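PDB 2PFE: alkaline serine protease from Thermobifida fusca, which probably cleaves peptide bonds as a serine endopeptidase of the chymotrypsin-like S1 family, this chain being the protease part of a longer precursor. Local coordinates for residues Ile3-Asn7 against Val75-Asn79; Ala51-Phe55 against Ser177-Leu181; Val85-Ala91 against Leu145-Gln151; Thr70-Leu74 against Gln182-Gly186. All coordinates share one frame. Numbering follows the deposited sequence.

Contact 1: Ile3-Asn7 against Val75-Asn79; sequences IIGGN and VNRYN
Three hydrogen bonds join Ile3-Asn7 to Val75-Asn79. Asn76 N donates to Gly5 O at 2.8 Å in an almost straight bond. Asn76 ND2 donates to Asn7 OD1 at 2.9 Å. Tyr78 OH donates to Gly6 O at 2.7 Å, with that oxygen at the edge of the ring. Gly5 and Val75 form a parallel beta bridge, with their CA atoms 4.2 Å apart. Ile4 to Asn7 is a type II beta turn, closed by Asn7 N to Ile4 O at 3.2 Å. Gly6 has phi 96° and psi -14°, where a side chain would press on the preceding carbonyl. At Gly5 a CB would collide with Val75 CG2. On the other segment, Asn76 is t at chi1. Its OD1 accepts from Tyr78 N at 2.8 Å, forming an Asx turn. Tyr78 itself has positive phi (65°), and its m rotamer carries the hydroxyl back to the glycine turn. Packing is slight: Ile4 CG2 lies 3.5 Å from Asn76 N and 4.0 Å from Asn76 CB. The Val75 side chain lies on the sheet face to which a Gly5 CB would point, and touches Phe20, Val85 and Leu145. The contact ties the N-terminal strand to strand 74-76 of this chymotrypsin-like fold. Asn76 serves both sides: ND2 binds Asn7 at the end of the Ile4-Asn7 turn, while OD1 closes the Asx turn, so each turn is held against the other.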
# COMPACT_ATOMS: atom_id res chain seq x y z
N ILE A 3 1.33 -7.03 12.28
CA ILE A 3 1.36 -6.49 10.92
C ILE A 3 0.80 -5.08 10.98
O ILE A 3 -0.37 -4.88 11.30
CB ILE A 3 0.50 -7.34 9.94
CG1 ILE A 3 0.99 -8.79 9.87
CG2 ILE A 3 0.49 -6.74 8.54
CD1 ILE A 3 2.43 -8.96 9.44
N ILE A 4 1.63 -4.10 10.61
CA ILE A 4 1.24 -2.70 10.72
C ILE A 4 1.53 -1.99 9.38
O ILE A 4 2.64 -2.06 8.83
CB ILE A 4 1.92 -1.99 11.95
CG1 ILE A 4 1.43 -2.63 13.26
CG2 ILE A 4 1.62 -0.49 11.96
CD1 ILE A 4 2.06 -2.08 14.50
N GLY A 5 0.52 -1.30 8.86
CA GLY A 5 0.69 -0.64 7.58
C GLY A 5 1.81 0.39 7.65
O GLY A 5 1.92 1.13 8.63
N GLY A 6 2.64 0.44 6.61
CA GLY A 6 3.76 1.38 6.57
C GLY A 6 5.09 0.80 7.02
O GLY A 6 6.14 1.39 6.80
N ASN A 7 5.03 -0.36 7.67
CA ASN A 7 6.25 -1.03 8.09
C ASN A 7 6.85 -1.84 6.93
O ASN A 7 6.13 -2.29 6.03
CB ASN A 7 5.95 -1.94 9.28
CG ASN A 7 5.84 -1.20 10.59
OD1 ASN A 7 6.14 0.01 10.68
ND2 ASN A 7 5.42 -1.92 11.64
N VAL A 75 -2.00 1.49 11.17
CA VAL A 75 -1.00 2.07 10.27
C VAL A 75 -0.00 2.87 11.12
O VAL A 75 -0.39 3.54 12.07
CB VAL A 75 -1.66 2.98 9.19
CG1 VAL A 75 -0.61 3.84 8.47
CG2 VAL A 75 -2.46 2.12 8.18
N ASN A 76 1.28 2.77 10.77
CA ASN A 76 2.33 3.48 11.48
C ASN A 76 2.29 4.97 11.13
O ASN A 76 2.32 5.35 9.94
CB ASN A 76 3.69 2.86 11.15
CG ASN A 76 4.79 3.29 12.09
OD1 ASN A 76 4.69 4.32 12.77
ND2 ASN A 76 5.87 2.52 12.11
N ARG A 77 2.20 5.80 12.17
CA ARG A 77 2.10 7.24 12.02
C ARG A 77 3.49 7.88 11.98
O ARG A 77 3.64 9.05 11.62
CB ARG A 77 1.20 7.79 13.14
CG ARG A 77 1.07 9.30 13.25
CD ARG A 77 0.52 9.91 11.97
NE ARG A 77 0.28 11.35 12.10
CZ ARG A 77 1.21 12.29 12.00
NH1 ARG A 77 2.48 11.98 11.79
NH2 ARG A 77 0.86 13.57 12.14
N TYR A 78 4.50 7.10 12.36
CA TYR A 78 5.91 7.50 12.32
C TYR A 78 6.28 8.64 13.25
O TYR A 78 7.28 9.34 13.04
CB TYR A 78 6.41 7.70 10.88
CG TYR A 78 6.74 6.38 10.27
CD1 TYR A 78 5.84 5.74 9.40
CD2 TYR A 78 7.92 5.72 10.60
CE1 TYR A 78 6.14 4.49 8.85
CE2 TYR A 78 8.22 4.47 10.07
CZ TYR A 78 7.34 3.87 9.17
OH TYR A 78 7.69 2.64 8.67
N ASN A 79 5.49 8.79 14.31
CA ASN A 79 5.85 9.69 15.42
C ASN A 79 5.85 8.97 16.77
O ASN A 79 5.73 9.61 17.81
CB ASN A 79 4.89 10.88 15.46
CG ASN A 79 3.46 10.47 15.64
OD1 ASN A 79 3.13 9.28 15.78
ND2 ASN A 79 2.57 11.45 15.62

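Contact 2: Ala51-Phe55 against Ser177-Leu181; sequences AGSYF and SYFGL
This contact sets the C-terminal helix of a chymotrypsin-like protease against the classic beta bulge of strand 48-54. At the bulge Ala51 and Gly52 both face Trp62 of the adjoining strand. No hydrogen bond crosses between Ala51-Phe55 and Ser177-Leu181; the contact is aromatic. Phe179 (chi1 m) brings the CE2-CZ end of its ring to the strand backbone. Its CE2 is 3.6 Å from Gly52 CA, and its CZ is 3.7 Å from Ser53 N and 4.0 Å from Tyr54 N, which lies near the ring plane. The CA atoms of Gly52 and Phe179 are 6.9 Å apart. A CB on Gly52 would run into Phe179 CE2, so the glycine makes room for the ring. Trp62 also meets the Phe179 ring. Strand 48-54 belongs to the antiparallel sheet of the N-terminal barrel, and the helix returns the chain to that barrel from the C-terminal one. Tyr54 and Tyr178, both t at chi1, form an offset edge-to-face pair. The edge of Tyr54 points to the face of Tyr178, with centroids 5.4 Å apart and planes at 77°. Tyr54 CD2 is 3.5 Å from Tyr178 CZ, and Tyr54 CE2 is 3.4 Å from Tyr178 OH. Gly180, with phi 60° and psi 50°, forms a Schellman motif after the helix. Ser53 points away from the helix, and its OG bonds to Gly34 O, near His35 and Asp59 of the predicted charge relay.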
# COMPACT_ATOMS: atom_id res chain seq x y z
N ALA A 51 0.36 -13.87 -2.56
CA ALA A 51 -0.78 -14.71 -2.88
C ALA A 51 -1.49 -14.25 -4.15
O ALA A 51 -2.12 -15.06 -4.83
CB ALA A 51 -1.75 -14.75 -1.72
N GLY A 52 -1.37 -12.97 -4.48
CA GLY A 52 -1.91 -12.42 -5.71
C GLY A 52 -1.15 -11.17 -6.07
O GLY A 52 -0.75 -10.43 -5.20
N SER A 53 -0.99 -10.93 -7.37
CA SER A 53 -0.32 -9.75 -7.89
C SER A 53 -0.74 -9.51 -9.35
O SER A 53 -0.61 -10.39 -10.20
CB SER A 53 1.20 -9.87 -7.79
OG SER A 53 1.84 -8.85 -8.54
N TYR A 54 -1.29 -8.33 -9.58
CA TYR A 54 -1.61 -7.83 -10.91
C TYR A 54 -0.77 -6.59 -11.16
O TYR A 54 -1.04 -5.51 -10.59
CB TYR A 54 -3.10 -7.49 -10.98
CG TYR A 54 -3.65 -7.47 -12.39
CD1 TYR A 54 -2.99 -6.79 -13.40
CD2 TYR A 54 -4.86 -8.09 -12.69
CE1 TYR A 54 -3.50 -6.77 -14.72
CE2 TYR A 54 -5.38 -8.07 -13.99
CZ TYR A 54 -4.70 -7.40 -14.98
OH TYR A 54 -5.22 -7.39 -16.27
N PHE A 55 0.25 -6.76 -12.00
CA PHE A 55 1.17 -5.69 -12.39
C PHE A 55 1.96 -6.18 -13.58
O PHE A 55 2.49 -7.28 -13.54
CB PHE A 55 2.18 -5.31 -11.28
CG PHE A 55 3.21 -4.30 -11.74
CD1 PHE A 55 2.87 -2.95 -11.82
CD2 PHE A 55 4.48 -4.70 -12.16
CE1 PHE A 55 3.80 -1.99 -12.28
CE2 PHE A 55 5.41 -3.76 -12.62
CZ PHE A 55 5.07 -2.40 -12.66
N SER A 177 -11.54 -6.03 -3.96
CA SER A 177 -12.51 -6.71 -4.82
C SER A 177 -11.86 -7.78 -5.71
O SER A 177 -12.35 -8.91 -5.79
CB SER A 177 -13.30 -5.70 -5.66
OG SER A 177 -14.20 -6.34 -6.54
N TYR A 178 -10.77 -7.42 -6.39
CA TYR A 178 -10.15 -8.34 -7.35
C TYR A 178 -9.71 -9.63 -6.67
O TYR A 178 -9.88 -10.71 -7.22
CB TYR A 178 -8.93 -7.71 -8.00
CG TYR A 178 -8.46 -8.48 -9.23
CD1 TYR A 178 -9.06 -8.29 -10.47
CD2 TYR A 178 -7.42 -9.42 -9.14
CE1 TYR A 178 -8.64 -9.00 -11.60
CE2 TYR A 178 -7.00 -10.14 -10.26
CZ TYR A 178 -7.61 -9.93 -11.49
OH TYR A 178 -7.21 -10.63 -12.60
N PHE A 179 -9.10 -9.48 -5.50
CA PHE A 179 -8.54 -10.62 -4.78
C PHE A 179 -9.49 -11.26 -3.77
O PHE A 179 -9.12 -12.24 -3.11
CB PHE A 179 -7.21 -10.24 -4.12
CG PHE A 179 -6.14 -9.86 -5.09
CD1 PHE A 179 -5.67 -8.55 -5.12
CD2 PHE A 179 -5.65 -10.79 -6.02
CE1 PHE A 179 -4.69 -8.16 -6.03
CE2 PHE A 179 -4.67 -10.40 -6.94
CZ PHE A 179 -4.20 -9.08 -6.94
N GLY A 180 -10.71 -10.74 -3.68
CA GLY A 180 -11.71 -11.26 -2.74
C GLY A 180 -11.26 -11.17 -1.29
O GLY A 180 -11.33 -12.16 -0.55
N LEU A 181 -10.80 -9.98 -0.89
CA LEU A 181 -10.22 -9.70 0.45
C LEU A 181 -11.13 -8.83 1.31
O LEU A 181 -11.88 -7.99 0.78
CB LEU A 181 -8.87 -8.97 0.27
CG LEU A 181 -7.84 -9.72 -0.57
CD1 LEU A 181 -6.62 -8.86 -0.87
CD2 LEU A 181 -7.42 -11.03 0.12

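Contact 3: Val85-Ala91 against Leu145-Gln151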
# COMPACT_ATOMS: atom_id res chain seq x y z
N VAL A 85 -7.44 2.10 11.21
CA VAL A 85 -8.23 2.03 9.97
C VAL A 85 -9.63 1.53 10.34
O VAL A 85 -9.78 0.48 10.96
CB VAL A 85 -7.59 1.05 8.96
CG1 VAL A 85 -8.40 0.98 7.68
CG2 VAL A 85 -6.16 1.49 8.63
N THR A 86 -10.65 2.31 9.99
CA THR A 86 -12.03 1.93 10.33
C THR A 86 -12.89 1.54 9.11
O THR A 86 -14.03 1.11 9.25
CB THR A 86 -12.76 3.03 11.10
OG1 THR A 86 -12.86 4.19 10.27
CG2 THR A 86 -12.04 3.41 12.38
N GLY A 87 -12.34 1.72 7.91
CA GLY A 87 -13.10 1.46 6.69
C GLY A 87 -12.30 1.90 5.47
O GLY A 87 -11.12 2.27 5.60
N SER A 88 -12.93 1.84 4.30
CA SER A 88 -12.29 2.25 3.05
C SER A 88 -13.21 3.13 2.20
O SER A 88 -13.28 3.00 0.97
CB SER A 88 -11.81 1.03 2.25
OG SER A 88 -12.90 0.19 1.93
N GLN A 89 -13.90 4.05 2.87
CA GLN A 89 -14.71 5.05 2.18
C GLN A 89 -13.80 5.96 1.36
O GLN A 89 -12.94 6.65 1.91
CB GLN A 89 -15.52 5.87 3.18
CG GLN A 89 -16.31 7.01 2.54
CD GLN A 89 -16.88 7.97 3.57
OE1 GLN A 89 -18.10 8.11 3.69
NE2 GLN A 89 -16.01 8.64 4.32
N GLU A 90 -14.02 5.94 0.04
CA GLU A 90 -13.19 6.67 -0.93
C GLU A 90 -13.32 8.18 -0.74
O GLU A 90 -14.42 8.71 -0.65
CB GLU A 90 -13.58 6.26 -2.35
CG GLU A 90 -12.71 6.84 -3.45
CD GLU A 90 -13.26 6.52 -4.83
OE1 GLU A 90 -14.09 5.59 -4.95
OE2 GLU A 90 -12.88 7.23 -5.79
N ALA A 91 -12.18 8.84 -0.65
CA ALA A 91 -12.13 10.29 -0.56
C ALA A 91 -12.32 10.91 -1.94
O ALA A 91 -11.98 10.30 -2.95
CB ALA A 91 -10.79 10.71 0.01
N LEU A 145 -4.27 7.04 3.72
CA LEU A 145 -5.42 7.31 4.58
C LEU A 145 -5.92 8.73 4.41
O LEU A 145 -5.12 9.69 4.30
CB LEU A 145 -5.07 7.10 6.07
CG LEU A 145 -4.83 5.68 6.57
CD1 LEU A 145 -4.14 5.75 7.93
CD2 LEU A 145 -6.12 4.91 6.63
N THR A 146 -7.23 8.86 4.36
CA THR A 146 -7.86 10.15 4.59
C THR A 146 -8.62 9.97 5.89
O THR A 146 -9.63 9.25 5.94
CB THR A 146 -8.79 10.56 3.44
OG1 THR A 146 -8.01 10.67 2.24
CG2 THR A 146 -9.45 11.91 3.74
N GLY A 147 -8.12 10.60 6.95
CA GLY A 147 -8.61 10.31 8.31
C GLY A 147 -8.41 8.84 8.64
O GLY A 147 -7.29 8.32 8.51
N SER A 148 -9.48 8.15 9.02
CA SER A 148 -9.41 6.72 9.31
C SER A 148 -9.83 5.82 8.13
O SER A 148 -9.99 4.59 8.27
CB SER A 148 -10.27 6.40 10.53
OG SER A 148 -11.62 6.71 10.22
N GLN A 149 -9.98 6.42 6.95
CA GLN A 149 -10.46 5.69 5.77
C GLN A 149 -9.33 5.33 4.79
O GLN A 149 -8.65 6.22 4.25
CB GLN A 149 -11.56 6.48 5.05
CG GLN A 149 -12.77 6.81 5.95
CD GLN A 149 -13.56 5.58 6.41
OE1 GLN A 149 -13.63 4.57 5.71
NE2 GLN A 149 -14.17 5.67 7.59
N ALA A 150 -9.14 4.03 4.59
CA ALA A 150 -8.15 3.49 3.65
C ALA A 150 -8.46 3.97 2.24
O ALA A 150 -9.61 3.90 1.79
CB ALA A 150 -8.16 1.97 3.71
N GLN A 151 -7.43 4.43 1.53
CA GLN A 151 -7.54 4.96 0.16
C GLN A 151 -6.85 4.12 -0.90
O GLN A 151 -7.36 4.03 -2.02
CB GLN A 151 -7.02 6.40 0.06
CG GLN A 151 -7.77 7.39 0.95
CD GLN A 151 -9.26 7.40 0.70
OE1 GLN A 151 -9.68 7.52 -0.45
NE2 GLN A 151 -10.06 7.26 1.76
O HOH W 1 -11.21 4.01 -0.59
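Gln149 folds its side chain over the backbone of Gly87-Gln89. Its OE1 takes a hydrogen bond from Gln89 N at 2.9 Å and sits 3.0 Å from Gly87 C. A CB on Gly87 would collide with that oxygen. Gln151 does the same further along the loop. Its NE2 donates to Gln89 O at 2.9 Å and, within its own segment, to Gln149 O at 3.0 Å. Its OE1 accepts from Ala91 N at 2.8 Å. Two glutamines thus satisfy backbone groups of a loop that has no regular strand of its own. Main-chain bonds complete the join: Thr86 N to Ser148 O at 2.9 Å and Ala150 N to Gly87 O at 2.8 Å. Thr86 OG1 and Ser148 OG are hydrogen-bonded at 2.8 Å. A water bridges Ser88 O and Ala150 O, at 2.8 and 2.9 Å. Beneath, Val85 CG2 meets Leu145 CD2 at 4.0 Å and Val85 CG1 meets Ala150 CB at 4.1 Å. Phe20 touches all three side chains and Leu183 also packs on Val85 and Ala150. At the far end Glu90 OE2 makes a salt bridge to Lys114. The turn from Thr146 to Gln149 is type II', with Gly147 at phi 59° and psi -125°. It closes a beta hairpin of the C-terminal barrel, and the loop linking the two barrels of this chymotrypsin-like fold is laid along it.

Contact 4: Thr70-Leu74 against Gln182-Gly186; sequences TVTPL and QLVTG
Here the last residues of a chymotrypsin-like protease pack on the corner where strand 70-72 gives way to strand 74-76. No hydrogen bond joins Thr70-Leu74 to Gln182-Gly186. CA 71 to 73 and CA 184 to 186 run 47° apart. Along the first segment, Val71 (chi1 m) points at the C-terminal segment, with CG2 4.2 Å from Val184 CG2. The CB of Thr72 points away. Its OG1 accepts from Leu74 N at 3.1 Å, an ST turn, and is also bonded to Ile3 O. Its carbonyl carbon C lies 3.8 Å from Val184 CG1. Pro73 (phi -86°, psi 35°) makes the corner and the nearest CA pair, its CA 4.7 Å from Thr185 CA. Val184, t at chi1, faces Val71 and Pro73 and also touches Ser21 and Arg23 of strand 20-24. Gly186 ends the chain, where a CB would collide with Pro73 CG. Pro73 CB is 3.4 Å from both Thr185 C and Gly186 N.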
# COMPACT_ATOMS: atom_id res chain seq x y z
N THR A 70 0.69 -11.39 13.13
CA THR A 70 -0.70 -11.10 13.45
C THR A 70 -1.20 -9.82 12.79
O THR A 70 -0.58 -8.77 12.91
CB THR A 70 -0.92 -10.99 14.99
OG1 THR A 70 -0.39 -12.16 15.64
CG2 THR A 70 -2.41 -10.87 15.33
N VAL A 71 -2.36 -9.92 12.13
CA VAL A 71 -3.00 -8.76 11.52
C VAL A 71 -3.54 -7.76 12.56
O VAL A 71 -4.02 -8.15 13.64
CB VAL A 71 -4.11 -9.18 10.52
CG1 VAL A 71 -3.48 -9.90 9.32
CG2 VAL A 71 -5.21 -10.02 11.19
N THR A 72 -3.42 -6.47 12.23
CA THR A 72 -3.97 -5.39 13.03
C THR A 72 -4.66 -4.39 12.09
O THR A 72 -4.33 -4.32 10.89
CB THR A 72 -2.88 -4.64 13.86
OG1 THR A 72 -2.16 -3.73 13.00
CG2 THR A 72 -1.91 -5.61 14.57
N PRO A 73 -5.61 -3.60 12.62
CA PRO A 73 -6.16 -2.52 11.81
C PRO A 73 -5.33 -1.24 11.90
O PRO A 73 -5.88 -0.14 11.85
CB PRO A 73 -7.52 -2.30 12.44
CG PRO A 73 -7.29 -2.57 13.89
CD PRO A 73 -6.28 -3.70 13.94
N LEU A 74 -4.01 -1.39 12.02
CA LEU A 74 -3.16 -0.25 12.36
C LEU A 74 -2.28 0.19 11.20
O LEU A 74 -1.87 -0.64 10.36
CB LEU A 74 -2.26 -0.60 13.53
CG LEU A 74 -3.01 -0.86 14.83
CD1 LEU A 74 -2.04 -1.29 15.91
CD2 LEU A 74 -3.84 0.37 15.25
N GLN A 182 -11.05 -9.03 2.62
CA GLN A 182 -11.75 -8.19 3.58
C GLN A 182 -10.70 -7.36 4.33
O GLN A 182 -9.71 -7.90 4.83
CB GLN A 182 -12.59 -9.04 4.54
CG GLN A 182 -13.71 -9.84 3.84
CD GLN A 182 -13.21 -11.10 3.11
OE1 GLN A 182 -12.45 -11.90 3.69
NE2 GLN A 182 -13.65 -11.30 1.85
N LEU A 183 -10.91 -6.05 4.38
CA LEU A 183 -10.04 -5.15 5.12
C LEU A 183 -10.16 -5.37 6.62
O LEU A 183 -11.28 -5.47 7.15
CB LEU A 183 -10.40 -3.70 4.79
CG LEU A 183 -9.51 -2.57 5.28
CD1 LEU A 183 -8.15 -2.57 4.59
CD2 LEU A 183 -10.21 -1.25 5.06
N VAL A 184 -9.03 -5.43 7.32
CA VAL A 184 -9.05 -5.51 8.78
C VAL A 184 -9.25 -4.10 9.35
O VAL A 184 -8.47 -3.19 9.09
CB VAL A 184 -7.79 -6.22 9.34
CG1 VAL A 184 -7.76 -6.16 10.88
CG2 VAL A 184 -7.74 -7.67 8.88
N THR A 185 -10.34 -3.93 10.09
CA THR A 185 -10.73 -2.61 10.61
C THR A 185 -10.89 -2.62 12.14
O THR A 185 -11.07 -3.68 12.75
CB THR A 185 -12.03 -2.09 9.95
OG1 THR A 185 -13.09 -3.00 10.25
CG2 THR A 185 -11.88 -1.97 8.43
N GLY A 186 -10.82 -1.43 12.74
CA GLY A 186 -10.95 -1.26 14.19
C GLY A 186 -11.89 -0.12 14.51
O GLY A 186 -12.66 0.32 13.66
OXT GLY A 186 -11.92 0.39 15.63

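Contacts 1, 3 and 4 form one connected region, and contact 2 lies apart. The centres of contacts 1 and 4 are 12 Å apart, those of 3 and 4 are 13 Å, and those of 1 and 2 are 22 Å, on opposite sides of the chain's centre. Contacts 1 and 4 meet through neighbouring strands 2-5 and 70-72. Val85 of contact 3 joins contact 4 through Pro73 and Gly186, and packs on Val75 of contact 1. Contact 1 closes before contact 3 opens, while contacts 2 and 4 each span all of contact 3. Contacts 2 and 4 adjoin at Leu181-Gln182. The N-terminal strand and the C-terminus thus both pack on the chain that leads from strand 70-72 into the inter-barrel loop.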